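Local coordinates for E3 SUMO-protein ligase SIZ2 (Saccharomyces cerevisiae, PDB 6U75) that probably acts as an E3 ligase that promotes SUMO attachment to target proteins, combining a PINIT domain with a zinc-binding SP-RING finger, at residues 4-8 / 139-145; 164-169 / 259-263; 196-202 / 237-241. One frame throughout, in Å; residues are numbered along the deposited sequence.

Interaction 1: 4-8 / 139-145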
ATOM      1  N   THR A   4      -4.544   7.071  -4.146  1.00 70.31           N
ATOM      2  CA  THR A   4      -4.496   7.309  -2.709  1.00 47.57           C
ATOM      3  C   THR A   4      -3.329   6.595  -2.045  1.00 47.99           C
ATOM      4  O   THR A   4      -3.176   6.692  -0.823  1.00 53.84           O
ATOM      5  CB  THR A   4      -5.808   6.859  -2.060  1.00 52.18           C
ATOM      6  OG1 THR A   4      -6.169   5.562  -2.556  1.00 64.84           O
ATOM      7  CG2 THR A   4      -6.925   7.849  -2.363  1.00 52.29           C
ATOM      8  N   SER A   5      -2.507   5.887  -2.818  1.00 57.47           N
ATOM      9  CA  SER A   5      -1.382   5.136  -2.283  1.00 39.31           C
ATOM     10  C   SER A   5      -0.157   6.037  -2.144  1.00 38.56           C
ATOM     11  O   SER A   5       0.088   6.887  -3.005  1.00 47.48           O
ATOM     12  CB  SER A   5      -1.041   3.959  -3.190  1.00 38.84           C
ATOM     13  OG  SER A   5       0.191   3.368  -2.814  1.00 46.25           O
ATOM     14  N   PRO A   6       0.630   5.878  -1.076  1.00 37.13           N
ATOM     15  CA  PRO A   6       1.856   6.673  -0.943  1.00 27.85           C
ATOM     16  C   PRO A   6       3.035   6.121  -1.724  1.00 24.76           C
ATOM     17  O   PRO A   6       4.079   6.785  -1.784  1.00 38.49           O
ATOM     18  CB  PRO A   6       2.131   6.625   0.564  1.00 23.42           C
ATOM     19  CG  PRO A   6       1.605   5.295   0.979  1.00 30.71           C
ATOM     20  CD  PRO A   6       0.404   5.021   0.103  1.00 37.02           C
ATOM     21  N   PHE A   7       2.907   4.937  -2.322  1.00 26.54           N
ATOM     22  CA  PHE A   7       4.031   4.314  -3.009  1.00 32.08           C
ATOM     23  C   PHE A   7       4.224   4.839  -4.423  1.00 25.21           C
ATOM     24  O   PHE A   7       5.314   4.683  -4.981  1.00 41.26           O
ATOM     25  CB  PHE A   7       3.844   2.797  -3.056  1.00 26.26           C
ATOM     26  CG  PHE A   7       3.779   2.153  -1.701  1.00 30.08           C
ATOM     27  CD1 PHE A   7       4.911   2.056  -0.910  1.00 31.38           C
ATOM     28  CD2 PHE A   7       2.587   1.636  -1.223  1.00 31.78           C
ATOM     29  CE1 PHE A   7       4.854   1.462   0.336  1.00 25.78           C
ATOM     30  CE2 PHE A   7       2.524   1.039   0.022  1.00 32.21           C
ATOM     31  CZ  PHE A   7       3.660   0.953   0.802  1.00 26.26           C
ATOM     32  N   TYR A   8       3.199   5.445  -5.017  1.00 27.32           N
ATOM     33  CA  TYR A   8       3.300   5.976  -6.367  1.00 34.36           C
ATOM     34  C   TYR A   8       2.410   7.202  -6.481  1.00 30.30           C
ATOM     35  O   TYR A   8       1.335   7.256  -5.877  1.00 32.25           O
ATOM     36  CB  TYR A   8       2.900   4.927  -7.412  1.00 29.39           C
ATOM     37  CG  TYR A   8       1.616   4.201  -7.086  1.00 32.07           C
ATOM     38  CD1 TYR A   8       0.382   4.776  -7.350  1.00 29.39           C
ATOM     39  CD2 TYR A   8       1.639   2.934  -6.515  1.00 33.30           C
ATOM     40  CE1 TYR A   8      -0.794   4.114  -7.052  1.00 46.50           C
ATOM     41  CE2 TYR A   8       0.471   2.264  -6.215  1.00 26.93           C
ATOM     42  CZ  TYR A   8      -0.742   2.858  -6.486  1.00 36.55           C
ATOM     43  OH  TYR A   8      -1.908   2.194  -6.184  1.00 49.15           O
ATOM     44  N   VAL A 139       7.640   6.654  -8.023  1.00 32.13           N
ATOM     45  CA  VAL A 139       7.454   5.605  -7.030  1.00 28.36           C
ATOM     46  C   VAL A 139       8.312   5.916  -5.814  1.00 29.75           C
ATOM     47  O   VAL A 139       9.367   6.553  -5.912  1.00 41.25           O
ATOM     48  CB  VAL A 139       7.792   4.211  -7.602  1.00 30.32           C
ATOM     49  CG1 VAL A 139       6.934   3.913  -8.824  1.00 33.39           C
ATOM     50  CG2 VAL A 139       9.275   4.108  -7.940  1.00 43.47           C
ATOM     51  N   PHE A 140       7.852   5.457  -4.653  1.00 26.47           N
ATOM     52  CA  PHE A 140       8.552   5.646  -3.392  1.00 36.06           C
ATOM     53  C   PHE A 140       8.649   4.310  -2.671  1.00 30.77           C
ATOM     54  O   PHE A 140       7.677   3.551  -2.620  1.00 42.00           O
ATOM     55  CB  PHE A 140       7.836   6.667  -2.504  1.00 36.84           C
ATOM     56  CG  PHE A 140       7.613   7.994  -3.167  1.00 33.61           C
ATOM     57  CD1 PHE A 140       8.547   9.008  -3.048  1.00 37.04           C
ATOM     58  CD2 PHE A 140       6.469   8.228  -3.910  1.00 37.04           C
ATOM     59  CE1 PHE A 140       8.344  10.231  -3.656  1.00 28.90           C
ATOM     60  CE2 PHE A 140       6.261   9.448  -4.522  1.00 33.36           C
ATOM     61  CZ  PHE A 140       7.199  10.450  -4.394  1.00 34.27           C
ATOM     62  N   SER A 141       9.819   4.032  -2.117  1.00 33.83           N
ATOM     63  CA  SER A 141      10.049   2.770  -1.436  1.00 33.26           C
ATOM     64  C   SER A 141       9.638   2.866   0.025  1.00 33.49           C
ATOM     65  O   SER A 141       9.495   3.963   0.574  1.00 29.92           O
ATOM     66  CB  SER A 141      11.520   2.382  -1.531  1.00 25.74           C
ATOM     67  OG  SER A 141      12.306   3.183  -0.668  1.00 32.77           O
ATOM     68  N   PRO A 142       9.439   1.724   0.688  1.00 28.65           N
ATOM     69  CA  PRO A 142       9.087   1.764   2.116  1.00 25.46           C
ATOM     70  C   PRO A 142      10.084   2.522   2.974  1.00 27.85           C
ATOM     71  O   PRO A 142       9.685   3.102   3.990  1.00 32.11           O
ATOM     72  CB  PRO A 142       9.028   0.278   2.498  1.00 26.75           C
ATOM     73  CG  PRO A 142       8.683  -0.419   1.229  1.00 25.73           C
ATOM     74  CD  PRO A 142       9.352   0.360   0.134  1.00 26.45           C
ATOM     75  N   GLU A 143      11.367   2.545   2.607  1.00 30.71           N
ATOM     76  CA  GLU A 143      12.359   3.213   3.447  1.00 25.78           C
ATOM     77  C   GLU A 143      12.178   4.727   3.425  1.00 29.65           C
ATOM     78  O   GLU A 143      12.249   5.383   4.473  1.00 47.64           O
ATOM     79  CB  GLU A 143      13.769   2.832   2.997  1.00 40.87           C
ATOM     80  CG  GLU A 143      14.122   1.372   3.230  1.00 42.83           C
ATOM     81  CD  GLU A 143      15.475   1.000   2.650  1.00 70.21           C
ATOM     82  OE1 GLU A 143      15.761   1.402   1.502  1.00 74.94           O
ATOM     83  OE2 GLU A 143      16.256   0.313   3.344  1.00 66.92           O
ATOM     84  N   ALA A 144      11.948   5.304   2.243  1.00 26.62           N
ATOM     85  CA  ALA A 144      11.690   6.737   2.162  1.00 25.95           C
ATOM     86  C   ALA A 144      10.420   7.111   2.919  1.00 31.38           C
ATOM     87  O   ALA A 144      10.374   8.138   3.610  1.00 47.63           O
ATOM     88  CB  ALA A 144      11.588   7.165   0.700  1.00 32.89           C
ATOM     89  N   LEU A 145       9.375   6.292   2.794  1.00 26.37           N
ATOM     90  CA  LEU A 145       8.141   6.558   3.525  1.00 28.33           C
ATOM     91  C   LEU A 145       8.364   6.456   5.029  1.00 34.15           C
ATOM     92  O   LEU A 145       7.777   7.218   5.807  1.00 32.60           O
ATOM     93  CB  LEU A 145       7.053   5.588   3.066  1.00 36.25           C
ATOM     94  CG  LEU A 145       6.706   5.653   1.575  1.00 26.11           C
ATOM     95  CD1 LEU A 145       5.731   4.550   1.204  1.00 32.75           C
ATOM     96  CD2 LEU A 145       6.134   7.014   1.203  1.00 26.79           C
TER
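Phe-7 meets Leu-145 ring to methyl: CE1 lies 3.3 Å from Leu-145 CD1, which approaches the ring obliquely while the two side chains cross at about a right angle. With its CG beside the backbone N and anti to the carbonyl carbon (chi1 -61°), Phe-7 turns its CD1-CE1 side to the start of helix 142-150. There CE1 also comes within 4.4 Å of Pro-142 CG, again obliquely. Phe-140 O sits at the ring edge, in the ring plane, 3.6 Å from Phe-7 CD1. The other methyl of Leu-145, CD2, reaches back to Pro-6, 4.1 Å from its CB and near its carbonyl O, so the forked leucine end serves two neighbours at once. On the backbone, Phe-140 N donates to Phe-7 O over 2.7 Å; the donor stands 37° out of the carbonyl plane. Val-139 CA adds a CA-H...O contact to that same Phe-7 O at 3.1 Å. Phe-140 CD2 comes to 3.5 Å from Pro-6 O. Ser-5 OG accepts from Phe-7 N in an ST turn and lies over one face of the Tyr-8 ring, toward its rim. Trimming Phe-7 to an alanine is likely to leave Leu-145 CD1 without its aromatic partner and a gap beside Pro-142. Pro-6 and Leu-145 also touch Phe-235, and Leu-145 touches Leu-215 on helix 211-218. A non-hydrogen-bonded antiparallel pair, Tyr-8 with Val-139, thus joins strands 8-10 and 130-139 just before the first turn of helix 142-150, with Ser-141 at its N-cap position, where the PINIT domain meets the SP-RING.

Interaction 2: 164-169 / 259-263; sequences IKRTLN and EISVD
Val-262 turns CG1 anti to its backbone N (chi1 -173°), which sets CG1 beside Lys-165 and CG2 against Leu-168, so the two methyls straddle one turn of helix 157-168. CG2 rests 3.7 Å from Leu-168 CB, while CG1 stands 4.2 Å from Lys-165 CA, alongside the first carbons of the lysine chain. That chain is fully extended and carries its ammonium group away from the contact. Leu-168 has CG beside the backbone N (chi1 -74°) and an extended end, and this brings CD1 against the Ser-261 to Val-262 peptide, 3.5 Å from Ser-261 C and equally close to Val-262 N. One turn earlier, Ile-164 points its CG2 branch across the interface: this methyl lies 4.0 Å from Ile-260 CG2 and 3.6 Å from Ser-261 O, and the two isoleucines cross at about a right angle. The CD1 end of Ile-164 also faces Ile-260 CG2. At the margin, Asn-169 OD1 comes no nearer than 4.3 Å to Val-262 CG1. Phe-243 of helix 242-249 touches both Ile-164 and Ile-260, extending the apolar contact, while Leu-183 of the adjoining strand 181-184 packs on Ile-260. The last turn of helix 157-168 is thereby laid against residues 260-262, at strand 257-260 and the chain that follows. With no hydrogen bond crossing between the two segments, the contact rests on van der Waals packing of aliphatic branches on one another and on the Ser-261/Val-262 backbone, and the charged and amide ends stay at the edges.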
ATOM      1  N   ILE A 164      -3.558   4.833  29.595  1.00 57.21           N
ATOM      2  CA  ILE A 164      -3.425   3.670  30.470  1.00 67.35           C
ATOM      3  C   ILE A 164      -4.197   3.894  31.764  1.00 65.78           C
ATOM      4  O   ILE A 164      -4.945   3.022  32.226  1.00 57.61           O
ATOM      5  CB  ILE A 164      -1.939   3.376  30.745  1.00 63.78           C
ATOM      6  CG1 ILE A 164      -1.224   2.977  29.452  1.00 65.83           C
ATOM      7  CG2 ILE A 164      -1.798   2.277  31.792  1.00 61.63           C
ATOM      8  CD1 ILE A 164       0.287   3.074  29.531  1.00 60.27           C
ATOM      9  N   LYS A 165      -4.026   5.074  32.369  1.00 73.38           N
ATOM     10  CA  LYS A 165      -4.705   5.357  33.629  1.00 68.15           C
ATOM     11  C   LYS A 165      -6.217   5.393  33.446  1.00 52.34           C
ATOM     12  O   LYS A 165      -6.967   4.959  34.328  1.00 50.99           O
ATOM     13  CB  LYS A 165      -4.204   6.680  34.211  1.00 50.48           C
ATOM     14  CG  LYS A 165      -4.818   7.025  35.561  1.00 52.36           C
ATOM     15  CD  LYS A 165      -4.403   8.407  36.032  1.00 51.29           C
ATOM     16  CE  LYS A 165      -5.136   8.794  37.305  1.00 52.71           C
ATOM     17  NZ  LYS A 165      -4.820  10.185  37.730  1.00 69.85           N
ATOM     18  N   ARG A 166      -6.688   5.913  32.310  1.00 59.91           N
ATOM     19  CA  ARG A 166      -8.125   5.991  32.082  1.00 60.73           C
ATOM     20  C   ARG A 166      -8.719   4.623  31.774  1.00 66.14           C
ATOM     21  O   ARG A 166      -9.894   4.377  32.070  1.00 67.25           O
ATOM     22  CB  ARG A 166      -8.425   6.966  30.941  1.00 54.94           C
ATOM     23  CG  ARG A 166      -9.906   7.270  30.758  1.00 56.35           C
ATOM     24  CD  ARG A 166     -10.154   8.334  29.692  1.00 68.18           C
ATOM     25  NE  ARG A 166     -10.186   7.775  28.341  1.00 70.38           N
ATOM     26  CZ  ARG A 166      -9.161   7.768  27.492  1.00 76.35           C
ATOM     27  NH1 ARG A 166      -7.991   8.294  27.831  1.00 69.04           N
ATOM     28  NH2 ARG A 166      -9.311   7.230  26.288  1.00 71.07           N
ATOM     29  N   THR A 167      -7.926   3.721  31.195  1.00 66.73           N
ATOM     30  CA  THR A 167      -8.450   2.425  30.788  1.00 59.36           C
ATOM     31  C   THR A 167      -8.424   1.424  31.936  1.00 67.99           C
ATOM     32  O   THR A 167      -9.449   0.810  32.253  1.00 78.71           O
ATOM     33  CB  THR A 167      -7.655   1.883  29.598  1.00 70.92           C
ATOM     34  OG1 THR A 167      -6.267   1.805  29.943  1.00 68.00           O
ATOM     35  CG2 THR A 167      -7.824   2.785  28.386  1.00 73.89           C
ATOM     36  N   LEU A 168      -7.264   1.248  32.577  1.00 62.44           N
ATOM     37  CA  LEU A 168      -7.136   0.190  33.574  1.00 70.17           C
ATOM     38  C   LEU A 168      -8.130   0.329  34.720  1.00 76.80           C
ATOM     39  O   LEU A 168      -8.311  -0.631  35.478  1.00 63.39           O
ATOM     40  CB  LEU A 168      -5.709   0.147  34.128  1.00 70.55           C
ATOM     41  CG  LEU A 168      -4.640  -0.430  33.192  1.00 77.81           C
ATOM     42  CD1 LEU A 168      -3.299  -0.528  33.903  1.00 80.05           C
ATOM     43  CD2 LEU A 168      -5.045  -1.795  32.643  1.00 78.37           C
ATOM     44  N   ASN A 169      -8.777   1.486  34.871  1.00 81.53           N
ATOM     45  CA  ASN A 169      -9.905   1.627  35.793  1.00 75.19           C
ATOM     46  C   ASN A 169     -11.157   1.077  35.105  1.00 76.58           C
ATOM     47  O   ASN A 169     -12.067   1.803  34.699  1.00 71.07           O
ATOM     48  CB  ASN A 169     -10.080   3.080  36.212  1.00 57.18           C
ATOM     49  CG  ASN A 169      -8.914   3.594  37.034  1.00 65.20           C
ATOM     50  OD1 ASN A 169      -8.256   2.833  37.743  1.00 66.72           O
ATOM     51  ND2 ASN A 169      -8.654   4.894  36.942  1.00 51.38           N
ATOM     52  N   GLU A 259       5.345  -5.818  31.656  1.00 69.83           N
ATOM     53  CA  GLU A 259       4.173  -5.668  32.508  1.00 66.57           C
ATOM     54  C   GLU A 259       3.946  -4.191  32.793  1.00 61.97           C
ATOM     55  O   GLU A 259       4.881  -3.479  33.176  1.00 57.75           O
ATOM     56  CB  GLU A 259       4.357  -6.437  33.817  1.00 71.39           C
ATOM     57  CG  GLU A 259       3.077  -6.637  34.606  1.00 82.02           C
ATOM     58  CD  GLU A 259       3.331  -7.179  35.999  1.00 90.71           C
ATOM     59  OE1 GLU A 259       2.778  -6.617  36.968  1.00 79.68           O
ATOM     60  OE2 GLU A 259       4.091  -8.163  36.126  1.00 91.26           O
ATOM     61  N   ILE A 260       2.705  -3.740  32.618  1.00 54.79           N
ATOM     62  CA  ILE A 260       2.318  -2.345  32.779  1.00 73.12           C
ATOM     63  C   ILE A 260       1.223  -2.279  33.833  1.00 77.44           C
ATOM     64  O   ILE A 260       0.274  -3.074  33.799  1.00 80.56           O
ATOM     65  CB  ILE A 260       1.825  -1.739  31.452  1.00 72.91           C
ATOM     66  CG1 ILE A 260       2.955  -1.694  30.420  1.00 65.33           C
ATOM     67  CG2 ILE A 260       1.240  -0.350  31.682  1.00 63.82           C
ATOM     68  CD1 ILE A 260       3.861  -0.497  30.553  1.00 64.86           C
ATOM     69  N   SER A 261       1.350  -1.334  34.757  1.00 71.11           N
ATOM     70  CA  SER A 261       0.373  -1.104  35.809  1.00 71.60           C
ATOM     71  C   SER A 261      -0.323   0.236  35.578  1.00 76.68           C
ATOM     72  O   SER A 261      -0.033   0.960  34.620  1.00 76.40           O
ATOM     73  CB  SER A 261       1.047  -1.151  37.183  1.00 74.82           C
ATOM     74  OG  SER A 261       2.129  -0.237  37.253  1.00 76.90           O
ATOM     75  N   VAL A 262      -1.256   0.564  36.474  1.00 81.22           N
ATOM     76  CA  VAL A 262      -1.981   1.826  36.368  1.00 85.78           C
ATOM     77  C   VAL A 262      -1.051   3.015  36.559  1.00 73.46           C
ATOM     78  O   VAL A 262      -1.384   4.132  36.147  1.00 63.01           O
ATOM     79  CB  VAL A 262      -3.137   1.873  37.389  1.00 77.76           C
ATOM     80  CG1 VAL A 262      -4.003   3.104  37.159  1.00 70.20           C
ATOM     81  CG2 VAL A 262      -3.975   0.604  37.312  1.00 78.89           C
ATOM     82  N   ASP A 263       0.114   2.804  37.172  1.00 73.86           N
ATOM     83  CA  ASP A 263       1.050   3.894  37.420  1.00 77.29           C
ATOM     84  C   ASP A 263       1.746   4.376  36.156  1.00 75.27           C
ATOM     85  O   ASP A 263       2.350   5.454  36.177  1.00 69.99           O
ATOM     86  CB  ASP A 263       2.108   3.454  38.435  1.00 68.49           C
ATOM     87  CG  ASP A 263       1.505   2.805  39.664  1.00 80.81           C
ATOM     88  OD1 ASP A 263       1.013   1.662  39.554  1.00 74.63           O
ATOM     89  OD2 ASP A 263       1.525   3.437  40.742  1.00 77.90           O
TER

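Interaction 3: 196-202 / 237-241; sequences YPAKTDQ and QLKIS
Lys-199 and Lys-239 form an antiparallel hydrogen-bonded pair, each backbone N donating to the other's O over 2.9 Å. In the adjacent pair, Ala-198 and Ile-240 are non-hydrogen-bonded, with CA atoms 4.1 Å apart, and Ser-241 N then donates to Pro-197 O with a nearly straight N-H...O angle of 171°. CA-H...O contacts interleave with these bonds, as from Ala-198 CA to Lys-239 O. The ladder is short, and the end-to-end directions of the two segments are 124° apart, well off a straight antiparallel run. Among the side chains, Ile-240 folds its CD1 against Tyr-196 CB at 3.9 Å and Ala-198 CB at 4.0 Å, while its CG2 branch lies near Pro-197 O. At the other end, Thr-200 CG2, set beside the backbone N, meets Gln-237 CB at 3.7 Å. Gln-237 extends beyond CG to put OE1 next to Gln-202 CG; the two amide planes are 63° apart. Lys-239 bends at its third and fourth torsions and crosses Asp-201 at about a right angle, its NZ forming a salt bridge to OD2; the modelled separation is too short to be trusted. Lys-199, although on the same face as Lys-239, spends its ammonium elsewhere, on His-205 O. Its partner residue His-205, with Cys-203, Cys-226 and Cys-229, binds the zinc ion, and the Thr-200 side chain lies about 5 Å from that metal. Strand 209-210 pairs with the other side of 197-199, and helix 211-218 packs on Ala-198 and Leu-238. This small three-stranded antiparallel sheet beside a helix and a zinc site of three cysteines and one histidine is the core of an SP-RING, a RING-like fold.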
ATOM      1  N   TYR A 196      10.713   0.542  14.890  1.00 26.16           N
ATOM      2  CA  TYR A 196       9.967   1.786  14.704  1.00 26.47           C
ATOM      3  C   TYR A 196       8.527   1.564  15.154  1.00 25.77           C
ATOM      4  O   TYR A 196       7.611   1.465  14.330  1.00 23.43           O
ATOM      5  CB  TYR A 196      10.022   2.240  13.245  1.00 27.35           C
ATOM      6  CG  TYR A 196      11.386   2.095  12.607  1.00 34.11           C
ATOM      7  CD1 TYR A 196      12.401   3.005  12.875  1.00 31.28           C
ATOM      8  CD2 TYR A 196      11.657   1.052  11.731  1.00 28.46           C
ATOM      9  CE1 TYR A 196      13.647   2.878  12.291  1.00 24.87           C
ATOM     10  CE2 TYR A 196      12.900   0.918  11.142  1.00 30.47           C
ATOM     11  CZ  TYR A 196      13.891   1.833  11.426  1.00 31.62           C
ATOM     12  OH  TYR A 196      15.130   1.706  10.842  1.00 32.41           O
ATOM     13  N   PRO A 197       8.292   1.484  16.464  1.00 26.87           N
ATOM     14  CA  PRO A 197       6.934   1.198  16.957  1.00 31.43           C
ATOM     15  C   PRO A 197       5.990   2.346  16.632  1.00 26.73           C
ATOM     16  O   PRO A 197       6.165   3.465  17.116  1.00 42.38           O
ATOM     17  CB  PRO A 197       7.132   1.033  18.468  1.00 34.52           C
ATOM     18  CG  PRO A 197       8.360   1.817  18.773  1.00 39.11           C
ATOM     19  CD  PRO A 197       9.247   1.693  17.566  1.00 32.42           C
ATOM     20  N   ALA A 198       4.981   2.058  15.813  1.00 26.52           N
ATOM     21  CA  ALA A 198       4.078   3.078  15.303  1.00 41.26           C
ATOM     22  C   ALA A 198       2.635   2.619  15.436  1.00 37.43           C
ATOM     23  O   ALA A 198       2.344   1.441  15.659  1.00 25.94           O
ATOM     24  CB  ALA A 198       4.378   3.409  13.834  1.00 35.25           C
ATOM     25  N   LYS A 199       1.729   3.586  15.293  1.00 40.30           N
ATOM     26  CA  LYS A 199       0.294   3.335  15.278  1.00 40.00           C
ATOM     27  C   LYS A 199      -0.409   4.616  14.846  1.00 36.28           C
ATOM     28  O   LYS A 199       0.204   5.468  14.194  1.00 38.06           O
ATOM     29  CB  LYS A 199      -0.195   2.860  16.648  1.00 37.33           C
ATOM     30  CG  LYS A 199      -0.070   3.888  17.761  1.00 42.91           C
ATOM     31  CD  LYS A 199      -0.605   3.343  19.075  1.00 50.05           C
ATOM     32  CE  LYS A 199      -0.744   4.442  20.117  1.00 49.58           C
ATOM     33  NZ  LYS A 199      -1.283   3.926  21.405  1.00 55.04           N
ATOM     34  N   THR A 200      -1.683   4.770  15.199  1.00 40.23           N
ATOM     35  CA  THR A 200      -2.432   5.972  14.873  1.00 39.54           C
ATOM     36  C   THR A 200      -3.136   6.488  16.119  1.00 44.70           C
ATOM     37  O   THR A 200      -3.415   5.738  17.058  1.00 53.45           O
ATOM     38  CB  THR A 200      -3.468   5.717  13.768  1.00 40.93           C
ATOM     39  OG1 THR A 200      -4.528   4.901  14.278  1.00 58.29           O
ATOM     40  CG2 THR A 200      -2.824   5.020  12.579  1.00 47.11           C
ATOM     41  N   ASP A 201      -3.413   7.793  16.120  1.00 54.18           N
ATOM     42  CA  ASP A 201      -4.240   8.366  17.173  1.00 46.98           C
ATOM     43  C   ASP A 201      -5.646   7.787  17.158  1.00 55.56           C
ATOM     44  O   ASP A 201      -6.353   7.868  18.168  1.00 68.37           O
ATOM     45  CB  ASP A 201      -4.300   9.887  17.025  1.00 50.36           C
ATOM     46  CG  ASP A 201      -2.951  10.547  17.234  1.00 59.48           C
ATOM     47  OD1 ASP A 201      -2.168  10.048  18.069  1.00 61.91           O
ATOM     48  OD2 ASP A 201      -2.675  11.563  16.562  1.00 65.10           O
ATOM     49  N   GLN A 202      -6.061   7.199  16.036  1.00 60.86           N
ATOM     50  CA  GLN A 202      -7.371   6.573  15.931  1.00 61.00           C
ATOM     51  C   GLN A 202      -7.404   5.184  16.553  1.00 57.13           C
ATOM     52  O   GLN A 202      -8.490   4.609  16.691  1.00 57.84           O
ATOM     53  CB  GLN A 202      -7.797   6.472  14.461  1.00 60.99           C
ATOM     54  CG  GLN A 202      -7.253   7.574  13.555  1.00 52.51           C
ATOM     55  CD  GLN A 202      -7.544   8.968  14.077  1.00 77.65           C
ATOM     56  OE1 GLN A 202      -8.698   9.327  14.314  1.00 72.76           O
ATOM     57  NE2 GLN A 202      -6.495   9.760  14.264  1.00 74.56           N
ATOM     58  N   GLN A 237      -1.748   8.924   8.857  1.00 43.96           N
ATOM     59  CA  GLN A 237      -2.082   8.747  10.265  1.00 39.87           C
ATOM     60  C   GLN A 237      -0.987   8.038  11.049  1.00 41.79           C
ATOM     61  O   GLN A 237      -1.005   8.079  12.284  1.00 37.74           O
ATOM     62  CB  GLN A 237      -3.387   7.957  10.406  1.00 38.50           C
ATOM     63  CG  GLN A 237      -4.601   8.650   9.815  1.00 49.99           C
ATOM     64  CD  GLN A 237      -5.859   7.811   9.924  1.00 55.59           C
ATOM     65  OE1 GLN A 237      -5.913   6.848  10.689  1.00 66.83           O
ATOM     66  NE2 GLN A 237      -6.877   8.170   9.151  1.00 51.68           N
ATOM     67  N   LEU A 238      -0.043   7.394  10.367  1.00 44.27           N
ATOM     68  CA  LEU A 238       1.006   6.648  11.049  1.00 43.71           C
ATOM     69  C   LEU A 238       1.936   7.597  11.793  1.00 36.94           C
ATOM     70  O   LEU A 238       2.425   8.577  11.223  1.00 46.58           O
ATOM     71  CB  LEU A 238       1.800   5.815  10.046  1.00 44.78           C
ATOM     72  CG  LEU A 238       1.003   4.782   9.249  1.00 38.73           C
ATOM     73  CD1 LEU A 238       1.876   4.136   8.185  1.00 36.09           C
ATOM     74  CD2 LEU A 238       0.418   3.728  10.172  1.00 37.41           C
ATOM     75  N   LYS A 239       2.180   7.303  13.068  1.00 31.18           N
ATOM     76  CA  LYS A 239       3.117   8.075  13.871  1.00 44.68           C
ATOM     77  C   LYS A 239       3.787   7.145  14.872  1.00 28.28           C
ATOM     78  O   LYS A 239       3.227   6.115  15.255  1.00 24.91           O
ATOM     79  CB  LYS A 239       2.418   9.235  14.593  1.00 42.24           C
ATOM     80  CG  LYS A 239       1.667  10.169  13.654  1.00 50.49           C
ATOM     81  CD  LYS A 239       1.279  11.483  14.316  1.00 47.29           C
ATOM     82  CE  LYS A 239       0.323  11.276  15.478  1.00 63.17           C
ATOM     83  NZ  LYS A 239      -0.773  12.288  15.476  1.00 72.43           N
ATOM     84  N   ILE A 240       4.996   7.515  15.283  1.00 38.87           N
ATOM     85  CA  ILE A 240       5.758   6.718  16.237  1.00 29.11           C
ATOM     86  C   ILE A 240       5.193   6.928  17.634  1.00 39.50           C
ATOM     87  O   ILE A 240       4.748   8.028  17.985  1.00 51.53           O
ATOM     88  CB  ILE A 240       7.251   7.087  16.183  1.00 39.59           C
ATOM     89  CG1 ILE A 240       7.839   6.783  14.800  1.00 32.30           C
ATOM     90  CG2 ILE A 240       8.020   6.346  17.268  1.00 37.20           C
ATOM     91  CD1 ILE A 240       7.882   5.307  14.451  1.00 39.48           C
ATOM     92  N   SER A 241       5.211   5.867  18.438  1.00 41.93           N
ATOM     93  CA  SER A 241       4.773   5.930  19.829  1.00 38.56           C
ATOM     94  C   SER A 241       5.993   6.162  20.712  1.00 42.59           C
ATOM     95  O   SER A 241       6.865   5.294  20.820  1.00 56.57           O
ATOM     96  CB  SER A 241       4.049   4.647  20.228  1.00 33.43           C
ATOM     97  OG  SER A 241       3.897   4.572  21.635  1.00 42.92           O
TER

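How the interactions relate
From the N terminus, interaction 1 closes first: the loop at 4-8 waits for nearly all the strands of the PINIT domain before meeting 139-145 as helix 142-150 begins. Helix 157-168 follows that helix, and its last turn opens interaction 2, which closes only at 259-263, near the C terminus. Interaction 3 opens and closes wholly within this span, joining 196-202 to 237-241 around the zinc-binding part. Interaction 1 therefore stands in series with the other two, and none cross. Interaction 3 lies spatially between them, its centre about 17 Å from that of interaction 1 and about 20 Å from that of interaction 2, so that the three contacts follow one another from the PINIT junction through the SP-RING to the sheet holding 257-260.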